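Long-range contacts in peptidoglycan DD-endopeptidase ShyB (PDB 2GU1), which cleaves the peptide cross-links between peptidoglycan strands as a zinc-dependent DD-endopeptidase, probably allowing new glycan to be inserted as the cell wall expands: residues A[233-238]-A[322-327]; A[275-280]-A[315-320]; A[205-210]-A[244-249]; A[237-242]-A[299-304]. One frame throughout, in Å; residues are numbered along the deposited sequence.

Interaction 1: A[233-238]-A[322-327]; sequences NGTDFA and PVDAMK. With ZN (zinc ion), chain B.
F237 and M326 meet tip to tip where strand 235-237 passes the turn at 324-327. The ring atom CZ of F237 lies 4.1 Å from CE of M326, the methyl standing at the ring edge near its plane. M326 gets there through a folded chain, with chi2 -64° bringing SD round and chi3 94° placing CE. Next to it T235 CG2 packs over one face of the F237 ring, toward the rim. T235 OG1 lies 3.9 Å from CB of A325. At the far end N233 packs against P322, CG of the proline ring 3.6 Å from CG of the asparagine.

Between these patches the two backbones share no direct hydrogen bond, and three waters link the segments. T235 OG1, set beside its own backbone N by chi1 -56°, holds two waters: one accepts from A325 N, the other donates to OD1 of D324. That same OD1 takes the N-H of M326 (2.9 Å) in an Asx turn, which ties the carboxylate to the type I turn from D324 to K327. A third water donates to N233 O and to V323 O (2.7 Å), bridging the two segments.

D236 points elsewhere and binds the catalytic zinc through OD1 at 2.0 Å, with H232 and H313 completing the protein ligands. Strand 235-237 runs between strands 213-215 and 312-318, while strand 321-323 pairs with the latter, and A325 packs on F314 and V316.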
loop_
_atom_site.group_PDB
_atom_site.type_symbol
_atom_site.label_atom_id
_atom_site.label_comp_id
_atom_site.label_asym_id
_atom_site.label_seq_id
_atom_site.Cartn_x
_atom_site.Cartn_y
_atom_site.Cartn_z
ATOM N N ASN A 233 -12.573 4.168 5.490
ATOM C CA ASN A 233 -11.927 3.433 4.416
ATOM C C ASN A 233 -11.726 1.935 4.633
ATOM O O ASN A 233 -10.834 1.332 4.034
ATOM C CB ASN A 233 -10.586 4.109 4.108
ATOM C CG ASN A 233 -10.763 5.455 3.427
ATOM O OD1 ASN A 233 -10.032 6.408 3.699
ATOM N ND2 ASN A 233 -11.735 5.533 2.526
ATOM N N GLY A 234 -12.554 1.331 5.479
ATOM C CA GLY A 234 -12.416 -0.092 5.724
ATOM C C GLY A 234 -13.716 -0.711 6.201
ATOM O O GLY A 234 -14.750 -0.046 6.237
ATOM N N THR A 235 -13.667 -1.986 6.564
ATOM C CA THR A 235 -14.852 -2.683 7.046
ATOM C C THR A 235 -14.607 -3.122 8.489
ATOM O O THR A 235 -13.546 -3.667 8.802
ATOM C CB THR A 235 -15.145 -3.929 6.179
ATOM O OG1 THR A 235 -15.272 -3.545 4.809
ATOM C CG2 THR A 235 -16.417 -4.602 6.621
ATOM N N ASP A 236 -15.574 -2.881 9.369
ATOM C CA ASP A 236 -15.430 -3.276 10.771
ATOM C C ASP A 236 -16.162 -4.578 11.070
ATOM O O ASP A 236 -17.360 -4.688 10.798
ATOM C CB ASP A 236 -15.967 -2.177 11.691
ATOM C CG ASP A 236 -15.167 -0.905 11.587
ATOM O OD1 ASP A 236 -14.090 -0.946 10.951
ATOM O OD2 ASP A 236 -15.599 0.120 12.149
ATOM N N PHE A 237 -15.436 -5.555 11.619
ATOM C CA PHE A 237 -16.000 -6.860 11.985
ATOM C C PHE A 237 -16.131 -6.946 13.505
ATOM O O PHE A 237 -15.268 -6.453 14.247
ATOM C CB PHE A 237 -15.111 -8.001 11.468
ATOM C CG PHE A 237 -15.107 -8.137 9.972
ATOM C CD1 PHE A 237 -16.247 -8.560 9.294
ATOM C CD2 PHE A 237 -13.972 -7.810 9.233
ATOM C CE1 PHE A 237 -16.259 -8.656 7.901
ATOM C CE2 PHE A 237 -13.967 -7.901 7.843
ATOM C CZ PHE A 237 -15.113 -8.324 7.172
ATOM N N ALA A 238 -17.219 -7.562 13.963
ATOM C CA ALA A 238 -17.504 -7.689 15.387
ATOM C C ALA A 238 -16.681 -8.780 16.056
ATOM O O ALA A 238 -17.195 -9.855 16.375
ATOM C CB ALA A 238 -18.990 -7.959 15.592
ATOM N N PRO A 322 -7.923 2.860 -1.088
ATOM C CA PRO A 322 -8.855 1.945 -0.423
ATOM C C PRO A 322 -10.137 1.700 -1.225
ATOM O O PRO A 322 -10.643 2.594 -1.899
ATOM C CB PRO A 322 -9.110 2.622 0.927
ATOM C CG PRO A 322 -8.859 4.076 0.655
ATOM C CD PRO A 322 -7.655 4.051 -0.266
ATOM N N VAL A 323 -10.634 0.466 -1.173
ATOM C CA VAL A 323 -11.859 0.089 -1.873
ATOM C C VAL A 323 -12.679 -0.754 -0.898
ATOM O O VAL A 323 -12.136 -1.293 0.071
ATOM C CB VAL A 323 -11.569 -0.766 -3.136
ATOM C CG1 VAL A 323 -10.576 -0.049 -4.051
ATOM C CG2 VAL A 323 -11.044 -2.136 -2.729
ATOM N N ASP A 324 -13.979 -0.859 -1.152
ATOM C CA ASP A 324 -14.871 -1.642 -0.301
ATOM C C ASP A 324 -14.427 -3.105 -0.342
ATOM O O ASP A 324 -14.497 -3.747 -1.389
ATOM C CB ASP A 324 -16.312 -1.520 -0.807
ATOM C CG ASP A 324 -17.327 -2.016 0.200
ATOM O OD1 ASP A 324 -17.021 -2.975 0.941
ATOM O OD2 ASP A 324 -18.441 -1.447 0.246
ATOM N N ALA A 325 -13.968 -3.624 0.795
ATOM C CA ALA A 325 -13.502 -5.006 0.879
ATOM C C ALA A 325 -14.604 -6.013 0.559
ATOM O O ALA A 325 -14.325 -7.136 0.156
ATOM C CB ALA A 325 -12.949 -5.285 2.268
ATOM N N MET A 326 -15.856 -5.609 0.740
ATOM C CA MET A 326 -16.973 -6.505 0.471
ATOM C C MET A 326 -17.552 -6.392 -0.945
ATOM O O MET A 326 -18.563 -7.025 -1.244
ATOM C CB MET A 326 -18.083 -6.257 1.491
ATOM C CG MET A 326 -17.645 -6.396 2.938
ATOM S SD MET A 326 -17.119 -8.068 3.378
ATOM C CE MET A 326 -15.346 -7.970 3.128
ATOM N N LYS A 327 -16.912 -5.616 -1.819
ATOM C CA LYS A 327 -17.429 -5.436 -3.179
ATOM C C LYS A 327 -17.360 -6.667 -4.091
ATOM O O LYS A 327 -16.446 -7.488 -3.998
ATOM C CB LYS A 327 -16.744 -4.248 -3.863
ATOM C CG LYS A 327 -15.349 -4.505 -4.383
ATOM C CD LYS A 327 -14.857 -3.274 -5.126
ATOM C CE LYS A 327 -13.521 -3.515 -5.797
ATOM N NZ LYS A 327 -13.133 -2.360 -6.656
HETATM ZN ZN ZN B . -13.327 0.934 10.841
HETATM O O HOH W 1 -11.068 -1.085 2.539
HETATM O O HOH W 2 -13.683 -2.041 3.039
HETATM O O HOH W 3 -17.698 -2.894 3.686
#

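Interaction 2: A[275-280]-A[315-320]; sequences KTRYLH and EVLVRN
E315 begins the pairing with R277 in an antiparallel hydrogen-bonded pair: E315 N gives to R277 O, and R277 N returns a bond to E315 O. Their side chains rise from the same face and form a salt bridge, NH1 of R277 to OE1 of E315 at 3.0 Å. OE1 is met on its syn side, although the guanidinium and carboxylate planes are turned 52° apart. The other oxygen, OE2, accepts from NE2 of the zinc ligand H313, which makes E315 a second-shell residue, and R277 NH1 also reaches H42 O.

V316, on the opposite face, sits across from T276 in a non-hydrogen-bonded pair, with CG2 to CG2 at 4.2 Å. L317 then bonds twice with K275, its N-H running nearly straight to K275 O (2.8 Å, 176°). Its CD1 lies over one face of the R277 guanidinium, 3.7 Å from NE. Past the strand end, N320 OD1 receives K275 NZ at 2.8 Å, the lysine turning its tip there by chi4 71°.

This ladder lies within the curled antiparallel sheet of the M23 peptidase domain: strand 274-281 also pairs with 265-269, and strand 312-318 with 235-237 and 321-323.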
loop_
_atom_site.group_PDB
_atom_site.type_symbol
_atom_site.label_atom_id
_atom_site.label_comp_id
_atom_site.label_asym_id
_atom_site.label_seq_id
_atom_site.Cartn_x
_atom_site.Cartn_y
_atom_site.Cartn_z
ATOM N N LYS A 275 -3.038 -4.734 -1.479
ATOM C CA LYS A 275 -2.490 -4.725 -0.130
ATOM C C LYS A 275 -3.720 -4.785 0.780
ATOM O O LYS A 275 -4.820 -4.388 0.379
ATOM C CB LYS A 275 -1.730 -3.432 0.187
ATOM C CG LYS A 275 -0.481 -3.138 -0.637
ATOM C CD LYS A 275 0.157 -1.847 -0.123
ATOM C CE LYS A 275 1.422 -1.455 -0.893
ATOM N NZ LYS A 275 1.114 -0.997 -2.275
ATOM N N THR A 276 -3.531 -5.284 1.995
ATOM C CA THR A 276 -4.611 -5.337 2.976
ATOM C C THR A 276 -4.043 -4.802 4.283
ATOM O O THR A 276 -2.858 -5.009 4.578
ATOM C CB THR A 276 -5.129 -6.780 3.208
ATOM O OG1 THR A 276 -4.025 -7.659 3.462
ATOM C CG2 THR A 276 -5.914 -7.271 2.001
ATOM N N ARG A 277 -4.878 -4.092 5.040
ATOM C CA ARG A 277 -4.476 -3.529 6.329
ATOM C C ARG A 277 -5.359 -4.087 7.433
ATOM O O ARG A 277 -6.559 -4.315 7.219
ATOM C CB ARG A 277 -4.636 -2.009 6.337
ATOM C CG ARG A 277 -3.778 -1.270 5.355
ATOM C CD ARG A 277 -4.118 0.201 5.467
ATOM N NE ARG A 277 -3.165 1.043 4.767
ATOM C CZ ARG A 277 -3.397 2.311 4.461
ATOM N NH1 ARG A 277 -4.557 2.865 4.793
ATOM N NH2 ARG A 277 -2.469 3.027 3.838
ATOM N N TYR A 278 -4.772 -4.267 8.615
ATOM C CA TYR A 278 -5.485 -4.812 9.772
ATOM C C TYR A 278 -5.161 -3.895 10.966
ATOM O O TYR A 278 -4.020 -3.839 11.417
ATOM C CB TYR A 278 -4.994 -6.246 10.041
ATOM C CG TYR A 278 -4.988 -7.148 8.812
ATOM C CD1 TYR A 278 -6.010 -8.074 8.589
ATOM C CD2 TYR A 278 -3.984 -7.039 7.850
ATOM C CE1 TYR A 278 -6.033 -8.857 7.434
ATOM C CE2 TYR A 278 -4.000 -7.815 6.691
ATOM C CZ TYR A 278 -5.027 -8.717 6.486
ATOM O OH TYR A 278 -5.068 -9.436 5.308
ATOM N N LEU A 279 -6.166 -3.187 11.480
ATOM C CA LEU A 279 -5.959 -2.250 12.583
ATOM C C LEU A 279 -6.559 -2.610 13.937
ATOM O O LEU A 279 -7.414 -3.494 14.048
ATOM C CB LEU A 279 -6.478 -0.868 12.193
ATOM C CG LEU A 279 -5.732 -0.034 11.155
ATOM C CD1 LEU A 279 -5.587 -0.797 9.853
ATOM C CD2 LEU A 279 -6.508 1.280 10.943
ATOM N N HIS A 280 -6.088 -1.891 14.956
ATOM C CA HIS A 280 -6.533 -2.044 16.338
ATOM C C HIS A 280 -6.245 -3.415 16.939
ATOM O O HIS A 280 -6.860 -3.812 17.928
ATOM C CB HIS A 280 -8.031 -1.743 16.424
ATOM C CG HIS A 280 -8.413 -0.429 15.816
ATOM N ND1 HIS A 280 -7.918 0.774 16.271
ATOM C CD2 HIS A 280 -9.233 -0.128 14.782
ATOM C CE1 HIS A 280 -8.416 1.759 15.545
ATOM N NE2 HIS A 280 -9.219 1.239 14.634
ATOM N N GLU A 315 -8.956 -3.367 5.742
ATOM C CA GLU A 315 -8.894 -2.568 4.524
ATOM C C GLU A 315 -8.263 -3.311 3.361
ATOM O O GLU A 315 -7.369 -4.137 3.550
ATOM C CB GLU A 315 -8.092 -1.279 4.769
ATOM C CG GLU A 315 -8.861 -0.185 5.499
ATOM C CD GLU A 315 -8.038 1.084 5.711
ATOM O OE1 GLU A 315 -7.105 1.343 4.924
ATOM O OE2 GLU A 315 -8.338 1.830 6.664
ATOM N N VAL A 316 -8.759 -3.033 2.159
ATOM C CA VAL A 316 -8.195 -3.607 0.949
ATOM C C VAL A 316 -7.798 -2.394 0.122
ATOM O O VAL A 316 -8.606 -1.482 -0.076
ATOM C CB VAL A 316 -9.214 -4.439 0.136
ATOM C CG1 VAL A 316 -8.574 -4.907 -1.178
ATOM C CG2 VAL A 316 -9.663 -5.650 0.949
ATOM N N LEU A 317 -6.549 -2.365 -0.327
ATOM C CA LEU A 317 -6.072 -1.253 -1.139
ATOM C C LEU A 317 -5.741 -1.722 -2.546
ATOM O O LEU A 317 -5.053 -2.722 -2.726
ATOM C CB LEU A 317 -4.813 -0.622 -0.530
ATOM C CG LEU A 317 -4.832 -0.117 0.911
ATOM C CD1 LEU A 317 -3.571 0.717 1.143
ATOM C CD2 LEU A 317 -6.059 0.721 1.172
ATOM N N VAL A 318 -6.246 -0.993 -3.540
ATOM C CA VAL A 318 -5.978 -1.292 -4.942
ATOM C C VAL A 318 -5.099 -0.136 -5.409
ATOM O O VAL A 318 -5.558 1.006 -5.467
ATOM C CB VAL A 318 -7.267 -1.291 -5.787
ATOM C CG1 VAL A 318 -6.920 -1.521 -7.259
ATOM C CG2 VAL A 318 -8.238 -2.355 -5.274
ATOM N N ARG A 319 -3.848 -0.439 -5.730
ATOM C CA ARG A 319 -2.886 0.576 -6.153
ATOM C C ARG A 319 -2.833 1.684 -5.106
ATOM O O ARG A 319 -2.777 2.872 -5.426
ATOM C CB ARG A 319 -3.253 1.127 -7.537
ATOM C CG ARG A 319 -3.121 0.066 -8.634
ATOM C CD ARG A 319 -3.192 0.637 -10.057
ATOM N NE ARG A 319 -2.989 -0.413 -11.050
ATOM C CZ ARG A 319 -3.912 -1.294 -11.427
ATOM N NH1 ARG A 319 -5.131 -1.256 -10.903
ATOM N NH2 ARG A 319 -3.608 -2.236 -12.315
ATOM N N ASN A 320 -2.861 1.260 -3.844
ATOM C CA ASN A 320 -2.800 2.155 -2.696
ATOM C C ASN A 320 -4.050 2.983 -2.427
ATOM O O ASN A 320 -4.030 3.883 -1.586
ATOM C CB ASN A 320 -1.577 3.070 -2.816
ATOM C CG ASN A 320 -0.283 2.293 -2.799
ATOM O OD1 ASN A 320 -0.024 1.517 -1.873
ATOM N ND2 ASN A 320 0.543 2.487 -3.824
#

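Interaction 3: A[205-210]-A[244-249]; sequences PVDKAY and PVYSTG
Y246 reaches across to D207 and P205, and its side chain traces the contact. CB lies 3.9 Å from P205 O, the carbonyl that also accepts the backbone N-H of Y246 in a short, nearly straight bond (2.7 Å, 174°). With chi1 -49° setting CG beside the backbone N, the ring passes this carbonyl, CD2 coming within 3.6 Å of P205 O. CD2 also nears V206 CA, which stands at the ring edge. Farther out, CE2 is 3.3 Å from OD2 of D207. At the tip OH donates to that oxygen at 2.8 Å, meeting it on the syn side; OD2 lies in the plane of the ring, while the carboxylate is turned 59° from it.

D207 OD2 is also approached by P244 CG and takes a longer bond from a water. The same water accepts from D207 N and donates to P244 O, closing a polar bridge beside the tyrosine. On the other flank T248 CG2 packs against P205, 4.0 Å from its CB, and P205 in turn rests on L312 and F314.

Strand 244-246 is an outer strand of a small antiparallel sheet, here met by the linker that leads into strand 213-215 of the lysostaphin-type M23 peptidase fold.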
loop_
_atom_site.group_PDB
_atom_site.type_symbol
_atom_site.label_atom_id
_atom_site.label_comp_id
_atom_site.label_asym_id
_atom_site.label_seq_id
_atom_site.Cartn_x
_atom_site.Cartn_y
_atom_site.Cartn_z
ATOM N N PRO A 205 -11.370 -11.762 6.721
ATOM C CA PRO A 205 -10.129 -11.868 7.496
ATOM C C PRO A 205 -10.366 -12.536 8.857
ATOM O O PRO A 205 -9.452 -12.615 9.680
ATOM C CB PRO A 205 -9.696 -10.416 7.655
ATOM C CG PRO A 205 -11.023 -9.722 7.846
ATOM C CD PRO A 205 -11.908 -10.386 6.788
ATOM N N VAL A 206 -11.593 -12.995 9.098
ATOM C CA VAL A 206 -11.926 -13.643 10.365
ATOM C C VAL A 206 -12.863 -14.838 10.143
ATOM O O VAL A 206 -13.447 -15.001 9.061
ATOM C CB VAL A 206 -12.618 -12.659 11.354
ATOM C CG1 VAL A 206 -11.657 -11.529 11.755
ATOM C CG2 VAL A 206 -13.871 -12.089 10.721
ATOM N N ASP A 207 -13.004 -15.664 11.177
ATOM C CA ASP A 207 -13.862 -16.836 11.099
ATOM C C ASP A 207 -15.334 -16.447 11.071
ATOM O O ASP A 207 -15.711 -15.348 11.501
ATOM C CB ASP A 207 -13.569 -17.778 12.269
ATOM C CG ASP A 207 -12.172 -18.375 12.197
ATOM O OD1 ASP A 207 -11.797 -18.909 11.125
ATOM O OD2 ASP A 207 -11.448 -18.314 13.212
ATOM N N LYS A 208 -16.164 -17.354 10.560
ATOM C CA LYS A 208 -17.599 -17.110 10.440
ATOM C C LYS A 208 -18.245 -16.503 11.675
ATOM O O LYS A 208 -19.117 -15.631 11.572
ATOM C CB LYS A 208 -18.326 -18.412 10.074
ATOM C CG LYS A 208 -17.876 -19.023 8.752
ATOM C CD LYS A 208 -18.748 -20.211 8.359
ATOM C CE LYS A 208 -18.308 -20.802 7.030
ATOM N NZ LYS A 208 -19.189 -21.930 6.602
ATOM N N ALA A 209 -17.821 -16.948 12.847
ATOM C CA ALA A 209 -18.402 -16.443 14.087
ATOM C C ALA A 209 -18.304 -14.929 14.270
ATOM O O ALA A 209 -19.135 -14.331 14.955
ATOM C CB ALA A 209 -17.756 -17.154 15.287
ATOM N N TYR A 210 -17.317 -14.296 13.645
ATOM C CA TYR A 210 -17.131 -12.854 13.828
ATOM C C TYR A 210 -17.228 -12.015 12.552
ATOM O O TYR A 210 -16.694 -10.902 12.483
ATOM C CB TYR A 210 -15.775 -12.618 14.494
ATOM C CG TYR A 210 -15.534 -13.510 15.696
ATOM C CD1 TYR A 210 -16.396 -13.479 16.794
ATOM C CD2 TYR A 210 -14.442 -14.378 15.739
ATOM C CE1 TYR A 210 -16.174 -14.289 17.905
ATOM C CE2 TYR A 210 -14.207 -15.192 16.850
ATOM C CZ TYR A 210 -15.076 -15.140 17.928
ATOM O OH TYR A 210 -14.840 -15.916 19.042
ATOM N N PRO A 244 -8.856 -14.583 16.427
ATOM C CA PRO A 244 -7.832 -14.715 15.391
ATOM C C PRO A 244 -8.157 -13.908 14.138
ATOM O O PRO A 244 -9.317 -13.820 13.716
ATOM C CB PRO A 244 -7.802 -16.221 15.121
ATOM C CG PRO A 244 -9.232 -16.621 15.365
ATOM C CD PRO A 244 -9.540 -15.869 16.654
ATOM N N VAL A 245 -7.116 -13.320 13.556
ATOM C CA VAL A 245 -7.235 -12.509 12.346
ATOM C C VAL A 245 -6.361 -13.209 11.318
ATOM O O VAL A 245 -5.230 -13.580 11.627
ATOM C CB VAL A 245 -6.701 -11.071 12.590
ATOM C CG1 VAL A 245 -6.721 -10.265 11.303
ATOM C CG2 VAL A 245 -7.541 -10.388 13.653
ATOM N N TYR A 246 -6.884 -13.401 10.110
ATOM C CA TYR A 246 -6.144 -14.094 9.065
ATOM C C TYR A 246 -5.944 -13.242 7.823
ATOM O O TYR A 246 -6.775 -12.389 7.513
ATOM C CB TYR A 246 -6.896 -15.349 8.638
ATOM C CG TYR A 246 -7.347 -16.216 9.785
ATOM C CD1 TYR A 246 -6.514 -17.203 10.311
ATOM C CD2 TYR A 246 -8.613 -16.049 10.345
ATOM C CE1 TYR A 246 -6.938 -18.010 11.369
ATOM C CE2 TYR A 246 -9.046 -16.849 11.404
ATOM C CZ TYR A 246 -8.206 -17.826 11.905
ATOM O OH TYR A 246 -8.646 -18.636 12.923
ATOM N N SER A 247 -4.853 -13.500 7.105
ATOM C CA SER A 247 -4.580 -12.779 5.866
ATOM C C SER A 247 -5.568 -13.289 4.832
ATOM O O SER A 247 -5.840 -14.490 4.761
ATOM C CB SER A 247 -3.156 -13.049 5.368
ATOM O OG SER A 247 -2.953 -12.471 4.078
ATOM N N THR A 248 -6.114 -12.379 4.033
ATOM C CA THR A 248 -7.067 -12.769 3.007
ATOM C C THR A 248 -6.354 -13.217 1.732
ATOM O O THR A 248 -6.995 -13.540 0.730
ATOM C CB THR A 248 -8.018 -11.610 2.686
ATOM O OG1 THR A 248 -7.256 -10.409 2.488
ATOM C CG2 THR A 248 -8.999 -11.400 3.839
ATOM N N GLY A 249 -5.026 -13.235 1.766
ATOM C CA GLY A 249 -4.291 -13.660 0.585
ATOM C C GLY A 249 -2.813 -13.925 0.802
ATOM O O GLY A 249 -2.241 -13.540 1.825
HETATM O O HOH W 4 -11.829 -15.199 13.717
#

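Interaction 4: A[237-242]-A[299-304]; sequences FATPIG and ALAGAT
The loop leading into strand 244-246 meets the chain just past the end of strand 297-300, and a single direct hydrogen bond joins the two. G242 N donates to A301 O at 2.8 Å, almost straight at the hydrogen (176°), with the donor standing above the carbonyl plane. The I241 CA-H approaches the same oxygen at 3.6 Å, a weaker CH...O contact beside the main bond. G242 has phi 100°, a conformation in which a CB would be jammed against the carbonyl O of I241, so this backbone conformation calls for a residue without a side chain.

A301 is buried, and its CB fits against T239, 3.3 Å from OG1 and 3.7 Å from CB. Chi1 52° sets T239 OG1 between its backbone N and carbonyl carbon, where it also bonds a water that donates to G302 O. Beyond the pair, strands 244-246 and 297-300 are neighbours in the three-stranded antiparallel sheet of the peptidase domain, V245 bonding to A299 through the backbone. L300 flanks the glycine from the strand side, its CD2 3.6 Å from G242 O.

Apolar contact continues at I241, which is exposed. I241 CG2 lies 4.0 Å from G302 CA, and its CD1, anti to CA, touches A303 CB at 4.0 Å. A303 in turn packs on P310.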
loop_
_atom_site.group_PDB
_atom_site.type_symbol
_atom_site.label_atom_id
_atom_site.label_comp_id
_atom_site.label_asym_id
_atom_site.label_seq_id
_atom_site.Cartn_x
_atom_site.Cartn_y
_atom_site.Cartn_z
ATOM N N PHE A 237 -15.436 -5.555 11.619
ATOM C CA PHE A 237 -16.000 -6.860 11.985
ATOM C C PHE A 237 -16.131 -6.946 13.505
ATOM O O PHE A 237 -15.268 -6.453 14.247
ATOM C CB PHE A 237 -15.111 -8.001 11.468
ATOM C CG PHE A 237 -15.107 -8.137 9.972
ATOM C CD1 PHE A 237 -16.247 -8.560 9.294
ATOM C CD2 PHE A 237 -13.972 -7.810 9.233
ATOM C CE1 PHE A 237 -16.259 -8.656 7.901
ATOM C CE2 PHE A 237 -13.967 -7.901 7.843
ATOM C CZ PHE A 237 -15.113 -8.324 7.172
ATOM N N ALA A 238 -17.219 -7.562 13.963
ATOM C CA ALA A 238 -17.504 -7.689 15.387
ATOM C C ALA A 238 -16.681 -8.780 16.056
ATOM O O ALA A 238 -17.195 -9.855 16.375
ATOM C CB ALA A 238 -18.990 -7.959 15.592
ATOM N N THR A 239 -15.406 -8.499 16.277
ATOM C CA THR A 239 -14.510 -9.463 16.906
ATOM C C THR A 239 -14.239 -9.170 18.369
ATOM O O THR A 239 -14.103 -8.015 18.771
ATOM C CB THR A 239 -13.131 -9.484 16.225
ATOM O OG1 THR A 239 -12.626 -8.144 16.146
ATOM C CG2 THR A 239 -13.220 -10.081 14.846
ATOM N N PRO A 240 -14.171 -10.222 19.195
ATOM C CA PRO A 240 -13.886 -10.020 20.614
ATOM C C PRO A 240 -12.375 -9.785 20.638
ATOM O O PRO A 240 -11.685 -10.190 19.706
ATOM C CB PRO A 240 -14.223 -11.374 21.239
ATOM C CG PRO A 240 -15.193 -11.991 20.269
ATOM C CD PRO A 240 -14.609 -11.603 18.939
ATOM N N ILE A 241 -11.862 -9.124 21.668
ATOM C CA ILE A 241 -10.426 -8.927 21.756
ATOM C C ILE A 241 -9.862 -10.345 21.846
ATOM O O ILE A 241 -10.384 -11.164 22.607
ATOM C CB ILE A 241 -10.047 -8.156 23.042
ATOM C CG1 ILE A 241 -10.673 -6.762 23.006
ATOM C CG2 ILE A 241 -8.536 -8.076 23.178
ATOM C CD1 ILE A 241 -10.444 -5.924 24.270
ATOM N N GLY A 242 -8.831 -10.645 21.061
ATOM C CA GLY A 242 -8.234 -11.972 21.102
ATOM C C GLY A 242 -8.666 -12.905 19.982
ATOM O O GLY A 242 -8.094 -13.987 19.816
ATOM N N ALA A 299 -2.567 -12.318 13.374
ATOM C CA ALA A 299 -2.730 -11.506 14.569
ATOM C C ALA A 299 -3.981 -11.868 15.346
ATOM O O ALA A 299 -4.743 -12.754 14.953
ATOM C CB ALA A 299 -2.776 -10.030 14.191
ATOM N N LEU A 300 -4.182 -11.164 16.453
ATOM C CA LEU A 300 -5.348 -11.362 17.289
ATOM C C LEU A 300 -6.022 -9.999 17.347
ATOM O O LEU A 300 -5.371 -8.984 17.640
ATOM C CB LEU A 300 -4.932 -11.825 18.691
ATOM C CG LEU A 300 -4.134 -13.139 18.742
ATOM C CD1 LEU A 300 -3.818 -13.495 20.195
ATOM C CD2 LEU A 300 -4.937 -14.259 18.088
ATOM N N ALA A 301 -7.311 -9.970 17.034
ATOM C CA ALA A 301 -8.068 -8.722 17.055
ATOM C C ALA A 301 -7.970 -8.062 18.415
ATOM O O ALA A 301 -7.721 -8.724 19.429
ATOM C CB ALA A 301 -9.530 -8.987 16.687
ATOM N N GLY A 302 -8.163 -6.749 18.455
ATOM C CA GLY A 302 -8.051 -6.064 19.723
ATOM C C GLY A 302 -8.878 -4.804 19.790
ATOM O O GLY A 302 -9.885 -4.672 19.097
ATOM N N ALA A 303 -8.431 -3.885 20.634
ATOM C CA ALA A 303 -9.083 -2.606 20.832
ATOM C C ALA A 303 -8.005 -1.558 21.088
ATOM O O ALA A 303 -8.213 -0.646 21.880
ATOM C CB ALA A 303 -10.013 -2.688 22.019
ATOM N N THR A 304 -6.845 -1.708 20.447
ATOM C CA THR A 304 -5.764 -0.736 20.628
ATOM C C THR A 304 -6.008 0.484 19.746
ATOM O O THR A 304 -6.746 0.418 18.754
ATOM C CB THR A 304 -4.359 -1.328 20.306
ATOM O OG1 THR A 304 -4.344 -1.882 18.984
ATOM C CG2 THR A 304 -3.980 -2.411 21.325
HETATM O O HOH W 5 -11.605 -6.687 18.379
#

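How the interactions relate
Interaction 2 is the most regular of the four, a strand ladder near the centre of the chain crowned by a salt bridge. Interactions 3 and 4 lie about 20 Å and 22 Å from that centre; each has one direct backbone bond, to which interaction 3 adds a tyrosine-aspartate hydrogen bond and interaction 4 small apolar contacts. Interaction 1 falls between, its segments joined by water bridges and packing, with no direct hydrogen bond. Interactions 1 and 2 share one curled sheet and each supplies a residue to the zinc site, ligand D236 and second-shell E315. Interactions 3 and 4 reach the smaller sheet of strands 244-246 and 297-300. The segments of interactions 1 and 4 overlap at F237 and A238, and F237 packs on P205 of interaction 3.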